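Local coordinates for hydrogenase maturation factor (Thermoanaerobacter tengcongensis, PDB 3VTH), which probably transfers the carbamoyl group of carbamoyl phosphate, with ATP, to the C-terminal cysteine of HypE during [NiFe]-hydrogenase maturation, at residues A[507-510]-A[516-519]. Residues are numbered along the deposited sequence; the frame is centred on the assembly and turned at random.
Sequences DGTG and NVWG. With FE (Fe (III) ion), chain I; AP2 (phosphomethylphosphonic acid adenosyl ester), chain H.
Residues 509-510 and 517-519 pair in a beta hairpin, and Asp-507 joins it from across the corner at Gly-508, at the iron and nucleotide site of the Kae1-like domain. Its place at the phosphonate is consistent with the phosphate-binding hairpins of actin-like ATPases. Gly-510 and Trp-518 are an antiparallel hydrogen-bonded pair. Trp-518 N gives a nearly straight bond to Gly-510 O (2.8 Å, 174°). The return bond, Gly-510 N to Trp-518 O, is longer and more bent (3.1 Å, 140°). Before the corner, Asp-507 N bonds to Gly-519 O at 2.8 Å. Gly-519 has backbone angles that suit glycine alone, and its CA lies against Asp-507.

The corner turns two amides to the terminal phosphonate of AP2. Thr-509 N bonds to AP2 O1B at 2.7 Å, while the bond from Gly-508 N to the same oxygen is weak. The hydroxyl OG1 of Thr-509 lies between its backbone N and carbonyl carbon (chi1 51°) and bonds to AP2 O3B. Thr-509 CG2 instead meets Val-517 CG1 at 3.7 Å, the two side chains lying aslant.

The carboxylate of Asp-507 is split in its duties. Asp-507 OD2 binds the iron at 2.1 Å. Asp-507 OD1 lies 3.1 Å from Gly-519 CA and is hydrogen-bonded to His-484 NE2. Together, iron and histidine would fix the carboxylate's rotation. His-483, His-487 and Asp-734 also bind the metal. Trp-518 sends its indole away from residues 507-510; NE1 bonds to Asp-514 and the ring makes a cation-pi contact with Arg-532.

Iron holds AP2 O2B, Thr-509 N with weak help from Gly-508 N holds O1B, and Thr-509 OG1 holds O3B. All three terminal oxygens are thus engaged, which would probably offset their negative charge and set the group's orientation, while the iron's second bond, to O2A, ties both phosphonates to one metal.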
loop_
_atom_site.group_PDB
_atom_site.type_symbol
_atom_site.label_atom_id
_atom_site.label_comp_id
_atom_site.label_asym_id
_atom_site.label_seq_id
_atom_site.Cartn_x
_atom_site.Cartn_y
_atom_site.Cartn_z
ATOM N N ASP A 507 -16.988 6.161 -3.269
ATOM C CA ASP A 507 -16.597 5.220 -2.201
ATOM C C ASP A 507 -17.801 4.786 -1.374
ATOM O O ASP A 507 -18.941 4.997 -1.799
ATOM C CB ASP A 507 -15.424 5.745 -1.330
ATOM C CG ASP A 507 -15.768 6.976 -0.484
ATOM O OD1 ASP A 507 -16.952 7.400 -0.372
ATOM O OD2 ASP A 507 -14.813 7.547 0.095
ATOM N N GLY A 508 -17.555 4.159 -0.219
ATOM C CA GLY A 508 -18.633 3.686 0.655
ATOM C C GLY A 508 -19.223 4.736 1.591
ATOM O O GLY A 508 -20.442 4.994 1.584
ATOM N N THR A 509 -18.381 5.325 2.441
ATOM C CA THR A 509 -18.864 6.302 3.406
ATOM C C THR A 509 -17.798 7.319 3.719
ATOM O O THR A 509 -16.686 6.974 4.096
ATOM C CB THR A 509 -19.252 5.668 4.778
ATOM O OG1 THR A 509 -18.166 4.853 5.249
ATOM C CG2 THR A 509 -20.482 4.808 4.661
ATOM N N GLY A 510 -18.150 8.578 3.587
ATOM C CA GLY A 510 -17.291 9.649 4.045
ATOM C C GLY A 510 -18.244 10.677 4.578
ATOM O O GLY A 510 -19.374 10.788 4.100
ATOM N N ASN A 516 -24.806 14.502 6.006
ATOM C CA ASN A 516 -25.139 13.233 5.371
ATOM C C ASN A 516 -23.888 12.491 4.988
ATOM O O ASN A 516 -22.791 13.054 5.023
ATOM C CB ASN A 516 -26.057 13.447 4.161
ATOM C CG ASN A 516 -27.414 14.034 4.553
ATOM O OD1 ASN A 516 -27.980 13.684 5.590
ATOM N ND2 ASN A 516 -27.930 14.946 3.728
ATOM N N VAL A 517 -24.047 11.218 4.645
ATOM C CA VAL A 517 -22.944 10.402 4.172
ATOM C C VAL A 517 -22.756 10.632 2.673
ATOM O O VAL A 517 -23.737 10.603 1.914
ATOM C CB VAL A 517 -23.228 8.912 4.441
ATOM C CG1 VAL A 517 -22.190 8.013 3.760
ATOM C CG2 VAL A 517 -23.299 8.647 5.963
ATOM N N TRP A 518 -21.509 10.877 2.261
ATOM C CA TRP A 518 -21.163 11.118 0.861
ATOM C C TRP A 518 -20.372 9.926 0.337
ATOM O O TRP A 518 -19.957 9.063 1.123
ATOM C CB TRP A 518 -20.313 12.380 0.734
ATOM C CG TRP A 518 -21.033 13.685 0.948
ATOM C CD1 TRP A 518 -22.301 13.874 1.454
ATOM C CD2 TRP A 518 -20.496 14.999 0.713
ATOM N NE1 TRP A 518 -22.578 15.220 1.531
ATOM C CE2 TRP A 518 -21.497 15.931 1.074
ATOM C CE3 TRP A 518 -19.272 15.474 0.216
ATOM C CZ2 TRP A 518 -21.308 17.326 0.966
ATOM C CZ3 TRP A 518 -19.085 16.859 0.099
ATOM C CH2 TRP A 518 -20.104 17.764 0.468
ATOM N N GLY A 519 -20.130 9.869 -0.968
ATOM C CA GLY A 519 -19.499 8.663 -1.548
ATOM C C GLY A 519 -19.852 8.400 -2.999
ATOM O O GLY A 519 -19.435 7.398 -3.579
HETATM FE FE FE I . -13.124 6.950 1.214
HETATM P PB AP2 H . -14.885 4.805 2.919
HETATM O O1B AP2 H . -15.998 4.219 2.088
HETATM O O2B AP2 H . -14.366 6.143 2.493
HETATM O O3B AP2 H . -15.153 4.668 4.397
HETATM C C3A AP2 H . -13.527 3.641 2.620
HETATM P PA AP2 H . -12.872 3.637 0.926
HETATM O O1A AP2 H . -11.632 2.772 1.104
HETATM O O2A AP2 H . -12.750 4.983 0.255
HETATM O "O5'" AP2 H . -13.985 2.836 0.064
HETATM C "C5'" AP2 H . -14.130 1.442 0.309
HETATM C "C4'" AP2 H . -15.445 1.060 -0.333
HETATM O "O4'" AP2 H . -15.296 1.040 -1.753
HETATM C "C3'" AP2 H . -15.888 -0.342 0.037
HETATM O "O3'" AP2 H . -16.486 -0.360 1.338
HETATM C "C2'" AP2 H . -16.856 -0.622 -1.094
HETATM O "O2'" AP2 H . -18.100 -0.007 -0.736
HETATM C "C1'" AP2 H . -16.215 0.083 -2.297
HETATM N N9 AP2 H . -15.540 -0.967 -3.112
HETATM C C8 AP2 H . -14.489 -1.748 -2.756
HETATM N N7 AP2 H . -14.169 -2.638 -3.733
HETATM C C5 AP2 H . -15.026 -2.434 -4.752
HETATM C C6 AP2 H . -15.254 -3.028 -6.093
HETATM N N6 AP2 H . -14.475 -4.036 -6.560
HETATM N N1 AP2 H . -16.279 -2.524 -6.835
HETATM C C2 AP2 H . -17.058 -1.508 -6.405
HETATM N N3 AP2 H . -16.912 -0.933 -5.191
HETATM C C4 AP2 H . -15.932 -1.347 -4.340
#